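Local coordinates for Oxidored_FMN domain-containing protein ([Pseudomonas] geniculata N1, PDB 6L6J), which is an FMN- and [4Fe-4S]-containing amine oxidase acting on 6-hydroxypseudooxynicotine, at residues M35-K46 against Y82-V93; V258-D266 against G276-F284. All coordinates share one frame; numbering follows the deposited sequence.

Interaction 1. Residues M35-K46 against Y82-V93; sequences MTALEEMIAFRK and YIEPLARVVAAV
R88 NH2 donates to E39 OE1 at 2.7 Å, with an N-H...O angle of 164°. This salt bridge ties together two neighbouring helices on the outside of the TIM barrel, 38-51 and 83-94. The axes of 38-46 and 83-93 come within 8.6 Å of each other and run nearly parallel, 19° apart. The carboxylate oxygen comes in at the edge of the R88 guanidinium, close to its plane, though the two flat groups are not coplanar. The E39 chain folds back at chi2 (-75°), which carries its carboxylate toward helix 83-94. I42 CD1 sits over one face of the same guanidinium, toward its rim, 3.6 Å from R88 NH1. L38 CD2 also touches the group, from an oblique direction. An alanine in place of E39 would probably leave R88 without this charge partner and its guanidinium freer to swing toward solvent.

Beneath the salt bridge the contact is apolar. V89 fits as a knob into a hole formed by L38, M41, I42 and R45. Its CG2 meets both I42 CG1 and M41 SD. R45 gives only its aliphatic base to this contact: R45 CB packs on V93 CG2 at 4.0 Å. Its guanidinium leads away, to a salt bridge with E59 of strand 55-62 and a hydrogen bond to the H29 carbonyl.

Before helix 38-51 begins, M35 bends at chi2 and chi3. This brings its methyl group onto three residues. M35 CE lies 3.5 Å from L86 CD2 and also touches P85 CB and the Y82 ring. The Y82 hydroxyl is held by R76. At the C-terminal end of the contact, K46 CB lies 4.0 Å from A92 CB.

Interaction 2. Residues V258-D266 against G276-F284; sequences VNVSDWAWD and GQQEPFIDF. With FMN (flavin mononucleotide), chain B.
Q278 runs out extended beyond CG (chi2 -152°), while D266 holds its CG anti to the backbone N (chi1 -170°), and the two polar ends meet. Q278 NE2 donates to D266 OD1 at 2.9 Å with an angle of 161°. The acceptor lies in the amide plane of Q278, and the bond uses the anti lone pair of OD1. The carboxylate and amide planes are themselves turned well away from each other.

The site is the C-terminal end of strand 255-261, the sixth strand of the TIM barrel, where the FMN binds. D266 OD2 accepts from FMN O3' at 2.7 Å. H173 also hydrogen-bonds to this oxygen, and N259 ND2 makes a weak bond to D266 OD2 at 2.9 Å. W263, from the same short helix as D266, brings the edge of its indole to the flavin, with W263 NE1 3.4 Å from FMN C9.

Q277 bends at chi2, and Q277 NE2 donates to W265 O at 3.1 Å, nearly in line with the carbonyl but tilted from its own amide plane. A water donates to Q277 OE1 and, weakly, to W265 O.

The strand packs on helix 279-282 through apolar groups. V258 CG2 meets I282 CG2 at 3.5 Å. V260 CG1 makes an off-centre CH-pi contact with the F281 ring, 4.3 Å from its centroid, and V260 CG2 lies against the Q278 amide.

D266 is thus a first-shell FMN ligand, and Q278 is a second-shell residue behind it. With OD1 taken by Q278 and OD2 by the ribityl hydroxyl and H173, the carboxylate is gripped through both oxygens. Its rotation is probably fixed, which would keep OD2 presented to the ribityl chain.

Overall arrangement
Both interactions belong to the FMN-binding TIM barrel, and interaction 1 closes before interaction 2 opens along the chain. Their centres are 29 Å apart, and their nearest atoms about 11 Å, so they do not touch. Interaction 1 pairs two outer helices, 38-51 and 83-94, which flank strand 55-62 in sequence. Interaction 2 joins strand 255-261 to the segment that leads on to strand 293-296. The flavin is a common reference: D266 binds it directly, while the side chain of R45 in interaction 1 comes no closer than about 7 Å. Interaction 1 lies in the outer helical layer, and interaction 2 forms part of the cofactor site. The iron-sulfur cluster lies about 13 Å from the D266 side chain.

Interaction 1. Residues M35-K46 against Y82-V93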
# COMPACT_ATOMS: atom_id res chain seq x y z
N MET A 35 -8.38 -18.48 -2.89
CA MET A 35 -9.43 -19.39 -3.44
C MET A 35 -10.61 -19.38 -2.47
O MET A 35 -11.74 -19.71 -2.88
CB MET A 35 -8.89 -20.81 -3.59
CG MET A 35 -7.56 -20.84 -4.32
SD MET A 35 -7.54 -19.73 -5.77
CE MET A 35 -8.08 -20.89 -7.03
N THR A 36 -10.33 -18.98 -1.24
CA THR A 36 -11.31 -18.94 -0.12
C THR A 36 -12.27 -17.77 -0.36
O THR A 36 -13.38 -17.82 0.18
CB THR A 36 -10.51 -19.01 1.19
OG1 THR A 36 -9.19 -18.53 0.94
CG2 THR A 36 -10.37 -20.42 1.71
N ALA A 37 -11.90 -16.78 -1.17
CA ALA A 37 -12.70 -15.56 -1.46
C ALA A 37 -12.58 -15.22 -2.95
O ALA A 37 -12.12 -14.11 -3.31
CB ALA A 37 -12.27 -14.42 -0.57
N LEU A 38 -13.03 -16.16 -3.79
CA LEU A 38 -12.96 -16.09 -5.27
C LEU A 38 -13.68 -14.83 -5.78
O LEU A 38 -13.16 -14.18 -6.70
CB LEU A 38 -13.58 -17.38 -5.82
CG LEU A 38 -13.32 -17.71 -7.29
CD1 LEU A 38 -11.84 -17.84 -7.57
CD2 LEU A 38 -14.07 -18.98 -7.69
N GLU A 39 -14.84 -14.52 -5.21
CA GLU A 39 -15.73 -13.45 -5.74
C GLU A 39 -15.05 -12.09 -5.52
O GLU A 39 -15.17 -11.20 -6.40
CB GLU A 39 -17.11 -13.56 -5.09
CG GLU A 39 -17.88 -14.80 -5.52
CD GLU A 39 -18.44 -14.72 -6.93
OE1 GLU A 39 -18.53 -15.79 -7.59
OE2 GLU A 39 -18.80 -13.59 -7.37
N GLU A 40 -14.34 -11.96 -4.39
CA GLU A 40 -13.54 -10.76 -4.03
C GLU A 40 -12.47 -10.55 -5.12
O GLU A 40 -12.42 -9.46 -5.74
CB GLU A 40 -12.97 -10.92 -2.62
CG GLU A 40 -14.03 -11.26 -1.59
CD GLU A 40 -13.66 -11.09 -0.12
OE1 GLU A 40 -12.45 -10.92 0.19
OE2 GLU A 40 -14.59 -11.19 0.73
N MET A 41 -11.67 -11.58 -5.37
CA MET A 41 -10.61 -11.62 -6.41
C MET A 41 -11.20 -11.26 -7.79
O MET A 41 -10.69 -10.33 -8.43
CB MET A 41 -10.03 -13.02 -6.42
CG MET A 41 -8.97 -13.24 -7.45
SD MET A 41 -8.21 -14.84 -7.06
CE MET A 41 -7.09 -14.31 -5.76
N ILE A 42 -12.26 -11.96 -8.21
CA ILE A 42 -12.98 -11.73 -9.49
C ILE A 42 -13.37 -10.25 -9.59
O ILE A 42 -12.88 -9.60 -10.51
CB ILE A 42 -14.18 -12.70 -9.64
CG1 ILE A 42 -13.71 -14.09 -10.08
CG2 ILE A 42 -15.24 -12.17 -10.58
CD1 ILE A 42 -14.72 -15.20 -9.81
N ALA A 43 -14.19 -9.74 -8.68
CA ALA A 43 -14.70 -8.34 -8.67
C ALA A 43 -13.52 -7.35 -8.62
O ALA A 43 -13.56 -6.30 -9.30
CB ALA A 43 -15.64 -8.15 -7.49
N PHE A 44 -12.49 -7.66 -7.84
CA PHE A 44 -11.28 -6.82 -7.73
C PHE A 44 -10.67 -6.69 -9.12
O PHE A 44 -10.58 -5.58 -9.59
CB PHE A 44 -10.27 -7.35 -6.71
CG PHE A 44 -9.12 -6.40 -6.50
CD1 PHE A 44 -9.22 -5.36 -5.58
CD2 PHE A 44 -7.96 -6.50 -7.26
CE1 PHE A 44 -8.18 -4.45 -5.42
CE2 PHE A 44 -6.92 -5.58 -7.11
CZ PHE A 44 -7.04 -4.56 -6.18
N ARG A 45 -10.27 -7.80 -9.72
CA ARG A 45 -9.52 -7.82 -11.01
C ARG A 45 -10.41 -7.27 -12.13
O ARG A 45 -9.95 -6.42 -12.89
CB ARG A 45 -9.04 -9.24 -11.30
CG ARG A 45 -8.13 -9.85 -10.24
CD ARG A 45 -6.89 -9.04 -10.04
NE ARG A 45 -6.08 -9.55 -8.95
CZ ARG A 45 -5.01 -8.96 -8.44
NH1 ARG A 45 -4.59 -7.82 -8.94
NH2 ARG A 45 -4.36 -9.54 -7.44
N LYS A 46 -11.67 -7.69 -12.21
CA LYS A 46 -12.65 -7.18 -13.22
C LYS A 46 -12.54 -5.64 -13.32
O LYS A 46 -12.46 -5.11 -14.46
CB LYS A 46 -14.08 -7.61 -12.88
CG LYS A 46 -15.09 -7.46 -14.02
CD LYS A 46 -16.52 -7.89 -13.65
CE LYS A 46 -17.61 -7.07 -14.32
NZ LYS A 46 -18.72 -6.74 -13.39
N TYR A 82 -8.16 -26.29 -8.95
CA TYR A 82 -7.98 -24.81 -8.91
C TYR A 82 -8.16 -24.18 -10.31
O TYR A 82 -8.38 -22.92 -10.38
CB TYR A 82 -6.65 -24.45 -8.25
CG TYR A 82 -6.49 -24.92 -6.83
CD1 TYR A 82 -7.37 -24.52 -5.82
CD2 TYR A 82 -5.45 -25.77 -6.47
CE1 TYR A 82 -7.22 -24.96 -4.51
CE2 TYR A 82 -5.30 -26.23 -5.17
CZ TYR A 82 -6.19 -25.84 -4.19
OH TYR A 82 -6.01 -26.31 -2.92
N ILE A 83 -8.15 -25.00 -11.38
CA ILE A 83 -8.22 -24.53 -12.80
C ILE A 83 -9.54 -23.79 -13.06
O ILE A 83 -9.47 -22.66 -13.52
CB ILE A 83 -8.04 -25.69 -13.81
CG1 ILE A 83 -6.63 -26.29 -13.74
CG2 ILE A 83 -8.38 -25.22 -15.22
CD1 ILE A 83 -6.42 -27.46 -14.65
N GLU A 84 -10.68 -24.41 -12.79
CA GLU A 84 -12.01 -23.84 -13.10
C GLU A 84 -12.21 -22.57 -12.27
O GLU A 84 -12.59 -21.53 -12.80
CB GLU A 84 -13.13 -24.88 -12.92
CG GLU A 84 -14.32 -24.67 -13.84
CD GLU A 84 -15.22 -23.47 -13.51
OE1 GLU A 84 -15.09 -22.40 -14.22
OE2 GLU A 84 -16.09 -23.59 -12.57
N PRO A 85 -11.97 -22.60 -10.94
CA PRO A 85 -11.99 -21.37 -10.12
C PRO A 85 -11.20 -20.19 -10.71
O PRO A 85 -11.73 -19.08 -10.72
CB PRO A 85 -11.35 -21.83 -8.80
CG PRO A 85 -11.73 -23.29 -8.69
CD PRO A 85 -11.72 -23.80 -10.12
N LEU A 86 -9.98 -20.43 -11.21
CA LEU A 86 -9.12 -19.35 -11.76
C LEU A 86 -9.58 -18.95 -13.17
O LEU A 86 -9.33 -17.78 -13.54
CB LEU A 86 -7.65 -19.78 -11.76
CG LEU A 86 -6.98 -19.88 -10.39
CD1 LEU A 86 -5.52 -20.21 -10.55
CD2 LEU A 86 -7.14 -18.60 -9.57
N ALA A 87 -10.22 -19.86 -13.91
CA ALA A 87 -10.79 -19.62 -15.25
C ALA A 87 -11.83 -18.49 -15.18
O ALA A 87 -11.95 -17.72 -16.14
CB ALA A 87 -11.40 -20.87 -15.79
N ARG A 88 -12.54 -18.39 -14.06
CA ARG A 88 -13.52 -17.31 -13.82
C ARG A 88 -12.79 -15.96 -13.77
O ARG A 88 -13.35 -14.98 -14.30
CB ARG A 88 -14.29 -17.58 -12.53
CG ARG A 88 -14.92 -18.97 -12.48
CD ARG A 88 -16.39 -18.95 -12.18
NE ARG A 88 -16.69 -18.91 -10.76
CZ ARG A 88 -17.35 -17.93 -10.15
NH1 ARG A 88 -17.77 -16.87 -10.82
NH2 ARG A 88 -17.59 -18.01 -8.85
N VAL A 89 -11.60 -15.94 -13.15
CA VAL A 89 -10.77 -14.71 -12.97
C VAL A 89 -10.35 -14.25 -14.37
O VAL A 89 -10.60 -13.07 -14.71
CB VAL A 89 -9.54 -14.97 -12.09
CG1 VAL A 89 -8.79 -13.67 -11.83
CG2 VAL A 89 -9.89 -15.67 -10.78
N VAL A 90 -9.77 -15.17 -15.14
CA VAL A 90 -9.38 -14.97 -16.57
C VAL A 90 -10.56 -14.38 -17.35
O VAL A 90 -10.36 -13.39 -18.07
CB VAL A 90 -8.89 -16.29 -17.20
CG1 VAL A 90 -8.60 -16.16 -18.69
CG2 VAL A 90 -7.65 -16.80 -16.46
N ALA A 91 -11.75 -14.95 -17.20
CA ALA A 91 -12.97 -14.58 -17.96
C ALA A 91 -13.35 -13.12 -17.65
O ALA A 91 -13.62 -12.37 -18.62
CB ALA A 91 -14.11 -15.51 -17.65
N ALA A 92 -13.31 -12.73 -16.38
CA ALA A 92 -13.65 -11.36 -15.90
C ALA A 92 -12.60 -10.35 -16.38
O ALA A 92 -12.93 -9.14 -16.48
CB ALA A 92 -13.77 -11.35 -14.40
N VAL A 93 -11.39 -10.83 -16.68
CA VAL A 93 -10.26 -9.98 -17.19
C VAL A 93 -10.35 -9.92 -18.72
O VAL A 93 -10.50 -8.79 -19.26
CB VAL A 93 -8.90 -10.47 -16.65
CG1 VAL A 93 -7.70 -9.96 -17.43
CG2 VAL A 93 -8.73 -10.11 -15.19

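Interaction 2. Residues V258-D266 against G276-F284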
# COMPACT_ATOMS: atom_id res chain seq x y z
N VAL A 258 10.81 -6.22 -14.29
CA VAL A 258 12.05 -5.92 -13.50
C VAL A 258 11.78 -4.84 -12.44
O VAL A 258 11.18 -3.77 -12.75
CB VAL A 258 13.28 -5.58 -14.38
CG1 VAL A 258 13.77 -6.80 -15.14
CG2 VAL A 258 13.03 -4.39 -15.31
N ASN A 259 12.28 -5.11 -11.24
CA ASN A 259 12.11 -4.27 -10.02
C ASN A 259 13.31 -4.48 -9.09
O ASN A 259 14.28 -5.15 -9.50
CB ASN A 259 10.75 -4.58 -9.37
CG ASN A 259 10.69 -5.95 -8.73
OD1 ASN A 259 11.63 -6.75 -8.85
ND2 ASN A 259 9.57 -6.24 -8.07
N VAL A 260 13.24 -3.94 -7.86
CA VAL A 260 14.35 -4.01 -6.86
C VAL A 260 13.95 -4.98 -5.73
O VAL A 260 12.78 -4.94 -5.27
CB VAL A 260 14.72 -2.62 -6.33
CG1 VAL A 260 15.18 -1.71 -7.46
CG2 VAL A 260 13.58 -1.97 -5.56
N SER A 261 14.89 -5.82 -5.30
CA SER A 261 14.63 -6.85 -4.25
C SER A 261 14.43 -6.19 -2.87
O SER A 261 15.10 -5.16 -2.52
CB SER A 261 15.68 -7.92 -4.15
OG SER A 261 15.24 -8.96 -3.27
N ASP A 262 13.54 -6.86 -2.14
CA ASP A 262 12.89 -6.51 -0.86
C ASP A 262 11.73 -5.54 -1.11
O ASP A 262 11.92 -4.49 -1.74
CB ASP A 262 13.88 -6.04 0.20
CG ASP A 262 13.35 -6.29 1.61
OD1 ASP A 262 13.03 -7.46 1.93
OD2 ASP A 262 13.20 -5.30 2.37
N TRP A 263 10.55 -5.94 -0.60
CA TRP A 263 9.25 -5.26 -0.78
C TRP A 263 9.35 -3.80 -0.31
O TRP A 263 8.72 -2.95 -0.96
CB TRP A 263 8.18 -6.08 -0.05
CG TRP A 263 6.77 -5.82 -0.50
CD1 TRP A 263 6.34 -4.99 -1.49
CD2 TRP A 263 5.59 -6.43 0.05
NE1 TRP A 263 4.98 -5.00 -1.58
CE2 TRP A 263 4.49 -5.87 -0.63
CE3 TRP A 263 5.35 -7.37 1.06
CZ2 TRP A 263 3.17 -6.23 -0.34
CZ3 TRP A 263 4.04 -7.73 1.35
CH2 TRP A 263 2.97 -7.16 0.66
N ALA A 264 10.12 -3.53 0.74
CA ALA A 264 10.21 -2.21 1.41
C ALA A 264 10.89 -1.21 0.49
O ALA A 264 10.66 0.02 0.67
CB ALA A 264 10.96 -2.35 2.72
N TRP A 265 11.70 -1.72 -0.46
CA TRP A 265 12.40 -0.95 -1.51
C TRP A 265 11.63 -0.97 -2.85
O TRP A 265 11.79 -0.03 -3.66
CB TRP A 265 13.82 -1.49 -1.65
CG TRP A 265 14.60 -1.49 -0.38
CD1 TRP A 265 14.73 -2.51 0.51
CD2 TRP A 265 15.38 -0.40 0.13
NE1 TRP A 265 15.53 -2.14 1.56
CE2 TRP A 265 15.96 -0.85 1.34
CE3 TRP A 265 15.64 0.90 -0.30
CZ2 TRP A 265 16.79 -0.04 2.11
CZ3 TRP A 265 16.45 1.70 0.47
CH2 TRP A 265 17.03 1.24 1.65
N ASP A 266 10.81 -1.99 -3.08
CA ASP A 266 9.98 -2.16 -4.30
C ASP A 266 8.70 -1.29 -4.20
O ASP A 266 8.44 -0.49 -5.09
CB ASP A 266 9.64 -3.64 -4.55
CG ASP A 266 9.00 -3.91 -5.91
OD1 ASP A 266 9.35 -3.20 -6.87
OD2 ASP A 266 8.17 -4.85 -6.01
N GLY A 276 9.16 6.88 -10.26
CA GLY A 276 10.23 6.35 -11.12
C GLY A 276 11.57 6.39 -10.41
O GLY A 276 12.52 6.78 -11.06
N GLN A 277 11.59 6.02 -9.13
CA GLN A 277 12.81 5.92 -8.28
C GLN A 277 13.65 4.72 -8.72
O GLN A 277 14.87 4.71 -8.42
CB GLN A 277 12.46 5.86 -6.78
CG GLN A 277 11.62 4.64 -6.37
CD GLN A 277 12.39 3.40 -5.94
OE1 GLN A 277 13.64 3.39 -5.89
NE2 GLN A 277 11.63 2.32 -5.65
N GLN A 278 13.04 3.75 -9.42
CA GLN A 278 13.71 2.47 -9.81
C GLN A 278 14.48 2.67 -11.11
O GLN A 278 15.28 1.77 -11.47
CB GLN A 278 12.72 1.33 -9.99
CG GLN A 278 11.81 1.09 -8.78
CD GLN A 278 11.36 -0.35 -8.70
OE1 GLN A 278 11.65 -1.16 -9.57
NE2 GLN A 278 10.65 -0.69 -7.64
N GLU A 279 14.27 3.80 -11.79
CA GLU A 279 14.80 4.01 -13.16
C GLU A 279 16.28 3.66 -13.16
O GLU A 279 16.67 2.75 -13.88
CB GLU A 279 14.53 5.42 -13.68
CG GLU A 279 15.45 5.77 -14.84
CD GLU A 279 15.05 6.98 -15.65
OE1 GLU A 279 13.91 7.49 -15.47
OE2 GLU A 279 15.91 7.42 -16.48
N PRO A 280 17.13 4.34 -12.35
CA PRO A 280 18.57 4.07 -12.32
C PRO A 280 18.95 2.59 -12.24
O PRO A 280 19.96 2.26 -12.78
CB PRO A 280 19.07 4.75 -11.04
CG PRO A 280 17.80 5.13 -10.30
CD PRO A 280 16.77 5.39 -11.39
N PHE A 281 18.13 1.76 -11.58
CA PHE A 281 18.42 0.33 -11.29
C PHE A 281 18.05 -0.57 -12.48
O PHE A 281 18.77 -1.60 -12.66
CB PHE A 281 17.64 -0.15 -10.07
CG PHE A 281 17.99 0.54 -8.78
CD1 PHE A 281 19.08 0.12 -8.03
CD2 PHE A 281 17.23 1.61 -8.31
CE1 PHE A 281 19.40 0.75 -6.83
CE2 PHE A 281 17.55 2.24 -7.12
CZ PHE A 281 18.64 1.81 -6.38
N ILE A 282 17.01 -0.21 -13.26
CA ILE A 282 16.47 -1.05 -14.39
C ILE A 282 16.82 -0.44 -15.75
O ILE A 282 16.60 -1.13 -16.75
CB ILE A 282 14.95 -1.34 -14.26
CG1 ILE A 282 14.09 -0.07 -14.18
CG2 ILE A 282 14.68 -2.26 -13.08
CD1 ILE A 282 14.07 0.76 -15.45
N ASP A 283 17.32 0.81 -15.77
CA ASP A 283 17.78 1.61 -16.95
C ASP A 283 18.55 0.74 -17.95
O ASP A 283 18.43 0.98 -19.15
CB ASP A 283 18.78 2.70 -16.53
CG ASP A 283 18.46 4.11 -17.00
OD1 ASP A 283 17.28 4.35 -17.41
OD2 ASP A 283 19.36 4.97 -16.92
N PHE A 284 19.38 -0.17 -17.45
CA PHE A 284 20.35 -0.96 -18.26
C PHE A 284 19.62 -2.09 -19.03
O PHE A 284 20.16 -2.59 -20.04
CB PHE A 284 21.44 -1.56 -17.37
CG PHE A 284 21.02 -2.80 -16.61
CD1 PHE A 284 20.34 -2.70 -15.40
CD2 PHE A 284 21.29 -4.06 -17.12
CE1 PHE A 284 19.98 -3.83 -14.68
CE2 PHE A 284 20.92 -5.19 -16.41
CZ PHE A 284 20.27 -5.08 -15.19
N1 FMN B . 4.84 -8.12 -6.11
C2 FMN B . 4.91 -9.45 -6.43
O2 FMN B . 5.80 -9.80 -7.21
N3 FMN B . 4.06 -10.39 -5.99
C4 FMN B . 3.05 -10.07 -5.17
O4 FMN B . 2.28 -10.93 -4.76
C4A FMN B . 2.90 -8.65 -4.74
N5 FMN B . 1.91 -8.26 -3.90
C5A FMN B . 1.77 -6.95 -3.61
C6 FMN B . 0.70 -6.53 -2.81
C7 FMN B . 0.56 -5.19 -2.53
C7M FMN B . -0.54 -4.78 -1.63
C8 FMN B . 1.49 -4.20 -3.08
C8M FMN B . 1.37 -2.74 -2.75
C9 FMN B . 2.54 -4.59 -3.87
C9A FMN B . 2.72 -5.93 -4.17
N10 FMN B . 3.76 -6.34 -5.01
C10 FMN B . 3.86 -7.68 -5.30
C1' FMN B . 4.75 -5.39 -5.61
C2' FMN B . 4.16 -4.71 -6.84
O2' FMN B . 4.00 -5.71 -7.82
C3' FMN B . 5.04 -3.63 -7.39
O3' FMN B . 6.25 -4.21 -7.86
C4' FMN B . 5.36 -2.52 -6.39
O4' FMN B . 4.17 -2.14 -5.65
C5' FMN B . 5.99 -1.31 -7.08
O5' FMN B . 5.04 -0.80 -8.01
P FMN B . 4.06 0.42 -7.59
O1P FMN B . 4.96 1.60 -7.31
O2P FMN B . 3.20 0.56 -8.80
O3P FMN B . 3.31 -0.07 -6.36
O HOH W 1 14.71 1.17 -4.60